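PDB 3NRA: aspartate aminotransferase from Rhodobacter sphaeroides, which probably catalyses the pyridoxal-phosphate-dependent transfer of an amino group from L-aspartate to 2-oxoglutarate, giving oxaloacetate and L-glutamate. Local coordinates for residues B[155-167]-B[330-343]. Residues are numbered along the deposited sequence; the frame is centred on the assembly and turned at random. Where two conformers were deposited one is given.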
ATOM      1  N   LEU B 155     -17.663  18.423 -15.498  1.00 13.78           N
ATOM      2  CA  LEU B 155     -17.808  19.448 -14.469  1.00 14.28           C
ATOM      3  C   LEU B 155     -17.680  20.781 -15.146  1.00 14.65           C
ATOM      4  O   LEU B 155     -16.579  21.180 -15.505  1.00 14.74           O
ATOM      5  CB  LEU B 155     -16.719  19.316 -13.376  1.00 14.00           C
ATOM      6  CG  LEU B 155     -16.839  20.199 -12.118  1.00 15.28           C
ATOM      7  CD1 LEU B 155     -18.084  19.846 -11.321  1.00 12.99           C
ATOM      8  CD2 LEU B 155     -15.565  20.090 -11.216  1.00 12.02           C
ATOM      9  N   ASP B 156     -18.804  21.489 -15.291  1.00 14.45           N
ATOM     10  CA  ASP B 156     -18.805  22.795 -15.890  1.00 15.15           C
ATOM     11  C   ASP B 156     -18.536  23.837 -14.795  1.00 14.58           C
ATOM     12  O   ASP B 156     -19.391  24.634 -14.450  1.00 13.21           O
ATOM     13  CB  ASP B 156     -20.139  23.061 -16.649  1.00 15.85           C
ATOM     14  CG  ASP B 156     -20.208  22.317 -17.993  1.00 18.36           C
ATOM     15  OD1 ASP B 156     -19.270  22.445 -18.796  1.00 20.44           O
ATOM     16  OD2 ASP B 156     -21.187  21.581 -18.230  1.00 22.12           O
ATOM     17  N   TYR B 157     -17.329  23.786 -14.247  1.00 14.15           N
ATOM     18  CA  TYR B 157     -16.952  24.614 -13.091  1.00 14.34           C
ATOM     19  C   TYR B 157     -16.636  26.040 -13.482  1.00 15.36           C
ATOM     20  O   TYR B 157     -16.600  26.910 -12.610  1.00 14.86           O
ATOM     21  CB  TYR B 157     -15.733  24.004 -12.346  1.00 15.03           C
ATOM     22  CG  TYR B 157     -14.426  24.060 -13.127  1.00 13.79           C
ATOM     23  CD1 TYR B 157     -14.122  23.100 -14.095  1.00 14.16           C
ATOM     24  CD2 TYR B 157     -13.487  25.068 -12.884  1.00 15.23           C
ATOM     25  CE1 TYR B 157     -12.931  23.169 -14.842  1.00 14.81           C
ATOM     26  CE2 TYR B 157     -12.305  25.138 -13.607  1.00 14.16           C
ATOM     27  CZ  TYR B 157     -12.041  24.185 -14.596  1.00 14.90           C
ATOM     28  OH  TYR B 157     -10.888  24.256 -15.308  1.00 16.89           O
ATOM     29  N   VAL B 158     -16.361  26.294 -14.784  1.00 15.13           N
ATOM     30  CA  VAL B 158     -16.017  27.643 -15.223  1.00 15.61           C
ATOM     31  C   VAL B 158     -17.277  28.509 -15.321  1.00 17.19           C
ATOM     32  O   VAL B 158     -18.076  28.403 -16.307  1.00 17.44           O
ATOM     33  CB  VAL B 158     -15.234  27.675 -16.549  1.00 16.24           C
ATOM     34  CG1 VAL B 158     -14.976  29.122 -16.951  1.00 14.32           C
ATOM     35  CG2 VAL B 158     -13.882  26.928 -16.390  1.00 14.10           C
ATOM     36  N   SER B 159     -17.471  29.346 -14.290  1.00 16.86           N
ATOM     37  CA  SER B 159     -18.708  30.089 -14.097  1.00 17.44           C
ATOM     38  C   SER B 159     -18.510  31.124 -12.990  1.00 17.21           C
ATOM     39  O   SER B 159     -17.824  30.857 -12.015  1.00 16.37           O
ATOM     40  CB  SER B 159     -19.836  29.141 -13.678  1.00 18.08           C
ATOM     41  OG  SER B 159     -21.052  29.858 -13.408  1.00 19.96           O
ATOM     42  N   ALA B 160     -19.149  32.281 -13.140  1.00 18.09           N
ATOM     43  CA  ALA B 160     -19.267  33.280 -12.048  1.00 18.70           C
ATOM     44  C   ALA B 160     -20.250  32.834 -10.936  1.00 18.84           C
ATOM     45  O   ALA B 160     -20.238  33.397  -9.829  1.00 17.91           O
ATOM     46  CB  ALA B 160     -19.706  34.625 -12.613  1.00 19.11           C
ATOM     47  N   ASP B 161     -21.110  31.860 -11.245  1.00 19.39           N
ATOM     48  CA  ASP B 161     -22.028  31.276 -10.244  1.00 20.53           C
ATOM     49  C   ASP B 161     -21.266  30.309  -9.357  1.00 20.46           C
ATOM     50  O   ASP B 161     -21.038  29.150  -9.741  1.00 20.56           O
ATOM     51  CB  ASP B 161     -23.194  30.546 -10.941  1.00 20.23           C
ATOM     52  CG  ASP B 161     -24.200  29.933  -9.953  1.00 22.07           C
ATOM     53  OD1 ASP B 161     -24.042  30.095  -8.705  1.00 21.19           O
ATOM     54  OD2 ASP B 161     -25.150  29.288 -10.442  1.00 22.89           O
ATOM     55  N   GLU B 162     -20.963  30.746  -8.136  1.00 20.67           N
ATOM     56  CA  GLU B 162     -20.225  29.923  -7.195  1.00 21.66           C
ATOM     57  C   GLU B 162     -21.133  29.220  -6.134  1.00 21.91           C
ATOM     58  O   GLU B 162     -20.663  28.820  -5.085  1.00 21.59           O
ATOM     59  CB  GLU B 162     -19.110  30.779  -6.530  1.00 22.32           C
ATOM     60  CG  GLU B 162     -18.104  31.378  -7.594  1.00 23.57           C
ATOM     61  CD  GLU B 162     -16.690  31.686  -7.032  1.00 24.36           C
ATOM     62  OE1 GLU B 162     -16.594  32.384  -5.981  1.00 23.91           O
ATOM     63  OE2 GLU B 162     -15.691  31.290  -7.693  1.00 20.15           O
ATOM     64  N   THR B 163     -22.413  29.039  -6.451  1.00 23.23           N
ATOM     65  CA  THR B 163     -23.346  28.323  -5.549  1.00 23.24           C
ATOM     66  C   THR B 163     -23.430  26.825  -5.878  1.00 22.67           C
ATOM     67  O   THR B 163     -24.131  26.081  -5.215  1.00 23.44           O
ATOM     68  CB  THR B 163     -24.768  28.916  -5.603  1.00 23.39           C
ATOM     69  OG1 THR B 163     -25.332  28.694  -6.900  1.00 23.08           O
ATOM     70  CG2 THR B 163     -24.760  30.414  -5.273  1.00 23.57           C
ATOM     71  N   ARG B 164     -22.746  26.397  -6.915  1.00 22.52           N
ATOM     72  CA  ARG B 164     -22.635  24.983  -7.188  1.00 21.99           C
ATOM     73  C   ARG B 164     -21.342  24.685  -7.882  1.00 20.48           C
ATOM     74  O   ARG B 164     -20.666  25.607  -8.402  1.00 20.59           O
ATOM     75  CB  ARG B 164     -23.831  24.505  -8.010  1.00 23.04           C
ATOM     76  CG  ARG B 164     -23.973  25.131  -9.388  1.00 26.83           C
ATOM     77  CD  ARG B 164     -25.302  24.708 -10.030  1.00 32.84           C
ATOM     78  NE  ARG B 164     -25.549  25.426 -11.291  1.00 39.92           N
ATOM     79  CZ  ARG B 164     -26.723  25.457 -11.947  1.00 44.71           C
ATOM     80  NH1 ARG B 164     -27.800  24.801 -11.473  1.00 46.83           N
ATOM     81  NH2 ARG B 164     -26.832  26.165 -13.085  1.00 45.29           N
ATOM     82  N   ALA B 165     -20.961  23.410  -7.858  1.00 18.42           N
ATOM     83  CA  ALA B 165     -19.735  22.958  -8.491  1.00 17.27           C
ATOM     84  C   ALA B 165     -19.859  23.017 -10.008  1.00 17.40           C
ATOM     85  O   ALA B 165     -18.918  23.370 -10.680  1.00 18.21           O
ATOM     86  CB  ALA B 165     -19.408  21.571  -8.057  1.00 16.32           C
ATOM     87  N   GLY B 166     -21.025  22.646 -10.524  1.00 16.90           N
ATOM     88  CA  GLY B 166     -21.315  22.706 -11.953  1.00 17.25           C
ATOM     89  C   GLY B 166     -21.378  21.349 -12.638  1.00 16.57           C
ATOM     90  O   GLY B 166     -21.207  21.275 -13.856  1.00 16.27           O
ATOM     91  N   LEU B 167     -21.617  20.277 -11.873  1.00 15.86           N
ATOM     92  CA  LEU B 167     -21.704  18.931 -12.454  1.00 16.28           C
ATOM     93  C   LEU B 167     -22.868  18.850 -13.437  1.00 15.88           C
ATOM     94  O   LEU B 167     -23.964  19.350 -13.155  1.00 16.36           O
ATOM     95  CB  LEU B 167     -21.883  17.854 -11.365  1.00 16.47           C
ATOM     96  CG  LEU B 167     -21.709  16.380 -11.824  1.00 17.27           C
ATOM     97  CD1 LEU B 167     -20.279  16.089 -12.291  1.00 16.22           C
ATOM     98  CD2 LEU B 167     -22.087  15.414 -10.712  1.00 16.54           C
ATOM     99  N   PHE B 330      -8.844  32.948 -15.206  1.00 16.50           N
ATOM    100  CA  PHE B 330     -10.046  32.622 -14.452  1.00 16.25           C
ATOM    101  C   PHE B 330      -9.671  31.613 -13.379  1.00 15.67           C
ATOM    102  O   PHE B 330      -8.888  30.697 -13.641  1.00 14.71           O
ATOM    103  CB  PHE B 330     -11.107  32.010 -15.368  1.00 16.58           C
ATOM    104  CG  PHE B 330     -12.221  31.385 -14.635  1.00 15.52           C
ATOM    105  CD1 PHE B 330     -13.321  32.127 -14.269  1.00 16.70           C
ATOM    106  CD2 PHE B 330     -12.137  30.062 -14.216  1.00 15.54           C
ATOM    107  CE1 PHE B 330     -14.322  31.561 -13.537  1.00 16.75           C
ATOM    108  CE2 PHE B 330     -13.114  29.508 -13.479  1.00 13.95           C
ATOM    109  CZ  PHE B 330     -14.213  30.245 -13.133  1.00 15.85           C
ATOM    110  N   ALA B 331     -10.268  31.743 -12.198  1.00 14.79           N
ATOM    111  CA  ALA B 331     -10.119  30.712 -11.149  1.00 15.59           C
ATOM    112  C   ALA B 331     -11.334  30.697 -10.212  1.00 15.59           C
ATOM    113  O   ALA B 331     -11.741  31.745  -9.731  1.00 15.31           O
ATOM    114  CB  ALA B 331      -8.866  30.953 -10.367  1.00 14.72           C
ATOM    115  N   ARG B 332     -11.912  29.509  -9.975  1.00 14.60           N
ATOM    116  CA  ARG B 332     -12.974  29.389  -9.003  1.00 15.69           C
ATOM    117  C   ARG B 332     -12.389  29.596  -7.625  1.00 16.27           C
ATOM    118  O   ARG B 332     -11.255  29.159  -7.349  1.00 15.64           O
ATOM    119  CB  ARG B 332     -13.678  28.006  -9.057  1.00 15.57           C
ATOM    120  CG  ARG B 332     -14.730  27.840 -10.227  1.00 15.57           C
ATOM    121  CD  ARG B 332     -15.964  28.682 -10.024  1.00 14.91           C
ATOM    122  NE  ARG B 332     -16.709  28.251  -8.853  1.00 15.46           N
ATOM    123  CZ  ARG B 332     -17.611  27.269  -8.839  1.00 17.94           C
ATOM    124  NH1 ARG B 332     -17.926  26.611  -9.954  1.00 18.18           N
ATOM    125  NH2 ARG B 332     -18.205  26.932  -7.692  1.00 17.61           N
ATOM    126  N   THR B 333     -13.161  30.241  -6.759  1.00 15.90           N
ATOM    127  CA  THR B 333     -12.850  30.277  -5.336  1.00 15.63           C
ATOM    128  C   THR B 333     -12.925  28.895  -4.772  1.00 15.00           C
ATOM    129  O   THR B 333     -13.994  28.285  -4.812  1.00 14.47           O
ATOM    130  CB  THR B 333     -13.826  31.142  -4.568  1.00 15.50           C
ATOM    131  OG1 THR B 333     -13.924  32.414  -5.197  1.00 16.02           O
ATOM    132  CG2 THR B 333     -13.352  31.323  -3.082  1.00 15.80           C
ATOM    133  N   PRO B 334     -11.796  28.380  -4.213  1.00 14.94           N
ATOM    134  CA  PRO B 334     -11.876  27.108  -3.500  1.00 15.26           C
ATOM    135  C   PRO B 334     -12.741  27.217  -2.243  1.00 16.64           C
ATOM    136  O   PRO B 334     -12.697  28.221  -1.552  1.00 16.99           O
ATOM    137  CB  PRO B 334     -10.399  26.825  -3.106  1.00 15.11           C
ATOM    138  CG  PRO B 334      -9.592  27.758  -3.871  1.00 13.87           C
ATOM    139  CD  PRO B 334     -10.428  28.926  -4.184  1.00 14.51           C
ATOM    140  N   GLN B 335     -13.542  26.189  -1.985  1.00 17.43           N
ATOM    141  CA  GLN B 335     -14.532  26.213  -0.902  1.00 17.24           C
ATOM    142  C   GLN B 335     -14.175  25.224   0.220  1.00 16.14           C
ATOM    143  O   GLN B 335     -14.586  25.393   1.366  1.00 15.62           O
ATOM    144  CB  GLN B 335     -15.899  25.919  -1.468  1.00 17.59           C
ATOM    145  CG  GLN B 335     -16.418  27.062  -2.380  1.00 20.86           C
ATOM    146  CD  GLN B 335     -17.584  26.653  -3.283  1.00 22.75           C
ATOM    147  OE1 GLN B 335     -17.532  25.620  -3.982  1.00 24.13           O
ATOM    148  NE2 GLN B 335     -18.614  27.499  -3.331  1.00 25.67           N
ATOM    149  N   ALA B 336     -13.401  24.215  -0.114  1.00 15.49           N
ATOM    150  CA  ALA B 336     -12.673  23.452   0.882  1.00 15.45           C
ATOM    151  C   ALA B 336     -11.374  22.926   0.276  1.00 14.50           C
ATOM    152  O   ALA B 336     -11.244  22.835  -0.939  1.00 14.12           O
ATOM    153  CB  ALA B 336     -13.554  22.290   1.420  1.00 14.35           C
ATOM    154  N   GLY B 337     -10.408  22.620   1.122  1.00 14.73           N
ATOM    155  CA  GLY B 337      -9.102  22.110   0.670  1.00 14.53           C
ATOM    156  C   GLY B 337      -8.180  23.203   0.162  1.00 14.71           C
ATOM    157  O   GLY B 337      -8.547  24.368   0.175  1.00 15.21           O
ATOM    158  N   SER B 338      -6.976  22.829  -0.282  1.00 15.14           N
ATOM    159  CA  SER B 338      -5.922  23.792  -0.623  0.50 15.34           C
ATOM    160  C   SER B 338      -5.494  23.738  -2.106  1.00 15.26           C
ATOM    161  O   SER B 338      -4.313  23.993  -2.422  1.00 15.55           O
ATOM    162  CB  SER B 338      -4.706  23.562   0.278  0.50 15.32           C
ATOM    163  OG  SER B 338      -5.110  23.357   1.614  0.50 16.06           O
ATOM    164  N   TYR B 339      -6.446  23.448  -3.013  1.00 15.08           N
ATOM    165  CA  TYR B 339      -6.183  23.497  -4.456  1.00 14.75           C
ATOM    166  C   TYR B 339      -6.817  24.723  -5.151  1.00 15.10           C
ATOM    167  O   TYR B 339      -7.953  25.079  -4.874  1.00 16.20           O
ATOM    168  CB  TYR B 339      -6.672  22.240  -5.121  1.00 14.91           C
ATOM    169  CG  TYR B 339      -5.935  21.020  -4.665  1.00 15.16           C
ATOM    170  CD1 TYR B 339      -4.531  20.941  -4.767  1.00 14.17           C
ATOM    171  CD2 TYR B 339      -6.618  19.932  -4.128  1.00 15.92           C
ATOM    172  CE1 TYR B 339      -3.846  19.813  -4.350  1.00 14.70           C
ATOM    173  CE2 TYR B 339      -5.938  18.808  -3.701  1.00 16.03           C
ATOM    174  CZ  TYR B 339      -4.540  18.759  -3.811  1.00 17.14           C
ATOM    175  OH  TYR B 339      -3.853  17.652  -3.367  1.00 19.05           O
ATOM    176  N   LEU B 340      -6.025  25.394  -5.992  1.00 14.70           N
ATOM    177  CA  LEU B 340      -6.508  26.366  -6.965  1.00 14.64           C
ATOM    178  C   LEU B 340      -6.179  25.861  -8.375  1.00 14.25           C
ATOM    179  O   LEU B 340      -5.069  25.339  -8.630  1.00 15.16           O
ATOM    180  CB  LEU B 340      -5.832  27.703  -6.780  1.00 15.19           C
ATOM    181  CG  LEU B 340      -6.254  28.666  -5.689  1.00 17.28           C
ATOM    182  CD1 LEU B 340      -5.039  29.560  -5.290  1.00 16.84           C
ATOM    183  CD2 LEU B 340      -7.398  29.518  -6.140  1.00 15.83           C
ATOM    184  N   PHE B 341      -7.095  26.089  -9.296  1.00 13.18           N
ATOM    185  CA  PHE B 341      -6.972  25.612 -10.649  1.00 12.20           C
ATOM    186  C   PHE B 341      -7.230  26.768 -11.652  1.00 12.35           C
ATOM    187  O   PHE B 341      -8.265  26.818 -12.299  1.00 11.98           O
ATOM    188  CB  PHE B 341      -7.963  24.475 -10.820  1.00 11.50           C
ATOM    189  CG  PHE B 341      -7.709  23.602 -11.992  1.00 12.46           C
ATOM    190  CD1 PHE B 341      -6.482  22.969 -12.162  1.00 11.94           C
ATOM    191  CD2 PHE B 341      -8.735  23.314 -12.883  1.00 12.16           C
ATOM    192  CE1 PHE B 341      -6.273  22.117 -13.207  1.00 11.25           C
ATOM    193  CE2 PHE B 341      -8.517  22.467 -13.946  1.00 13.25           C
ATOM    194  CZ  PHE B 341      -7.278  21.855 -14.096  1.00 12.81           C
ATOM    195  N   PRO B 342      -6.270  27.706 -11.770  1.00 13.02           N
ATOM    196  CA  PRO B 342      -6.442  28.789 -12.707  1.00 13.06           C
ATOM    197  C   PRO B 342      -6.369  28.354 -14.177  1.00 12.99           C
ATOM    198  O   PRO B 342      -5.539  27.521 -14.536  1.00 12.78           O
ATOM    199  CB  PRO B 342      -5.295  29.728 -12.363  1.00 13.05           C
ATOM    200  CG  PRO B 342      -4.328  28.907 -11.695  1.00 13.47           C
ATOM    201  CD  PRO B 342      -5.127  27.952 -10.900  1.00 13.63           C
ATOM    202  N   ARG B 343      -7.287  28.883 -14.984  1.00 13.70           N
ATOM    203  CA  ARG B 343      -7.264  28.727 -16.429  1.00 13.64           C
ATOM    204  C   ARG B 343      -6.512  29.893 -17.007  1.00 14.50           C
ATOM    205  O   ARG B 343      -6.902  31.041 -16.821  1.00 14.59           O
ATOM    206  CB  ARG B 343      -8.688  28.698 -16.986  1.00 13.21           C
ATOM    207  CG  ARG B 343      -8.770  28.225 -18.415  1.00 13.37           C
ATOM    208  CD  ARG B 343     -10.200  28.222 -18.946  1.00 13.37           C
ATOM    209  NE  ARG B 343     -10.766  29.573 -18.923  1.00 13.99           N
ATOM    210  CZ  ARG B 343     -11.973  29.896 -19.360  1.00 13.88           C
ATOM    211  NH1 ARG B 343     -12.788  28.982 -19.892  1.00 15.38           N
ATOM    212  NH2 ARG B 343     -12.370  31.138 -19.268  1.00 14.79           N
TER
HETATM  213  O   HOH W   1      -9.330  26.135 -14.672  1.00 13.44           O
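Arg332 reaches into the curl of loop 155-167 and is gripped there by backbone carbonyls. Its chain bends at chi2 and chi3 (-69° and -65°), which folds the guanidinium in among them. Arg332 NH1 gives a nearly straight bond to Tyr157 O (3.0 Å), which lies close to the guanidinium plane. Arg332 NH2 bonds to Arg164 O at 2.9 Å, approaching from above that carbonyl's plane. Arg332 NH1 adds weak bonds to Arg164 O and Ala165 O. Glu162 runs past the arginine in the opposite direction, and Glu162 OE2 forms a salt bridge with Arg332 NE (3.4 Å). The same carboxylate also holds Thr333 with both oxygens: Glu162 OE2 accepts from Thr333 N (2.9 Å), and Glu162 OE1 takes the Thr333 OG1 hydroxyl on its syn lone pair (2.8 Å). With an alanine here in place of Arg332, the carbonyls of Tyr157 and Arg164 would probably lose these donors, and Glu162 its close countercharge.

Tyr157 is buried beside this network. The edge of its ring meets Arg332 CG, and its OH lies against Phe341 CE2. A water links that OH to Phe341 O. The outer, more exposed side is looser, without direct hydrogen bonds between the side chains of Val158, Phe330 and Arg343. Val158 sets CG1 over the centre of the Phe330 ring, a CH-pi contact (3.9 Å to the centroid). The same methyl also lies over one face of the Arg343 guanidinium.

Gln335 gives only a weak bond to Glu162 O; its OE1 is held by Val195 N. Loop 155-167 joins strand 149-154, at the edge of the seven-stranded cofactor-domain sheet of fold-type I aminotransferases, to helix 169-177. Segment 330-343 carries Tyr339, whose OH hydrogen-bonds NZ of the cofactor-bearing Lys253. It includes strand 339-340, an outer strand of the smaller sheet, and Leu340 packs on helix 304-324.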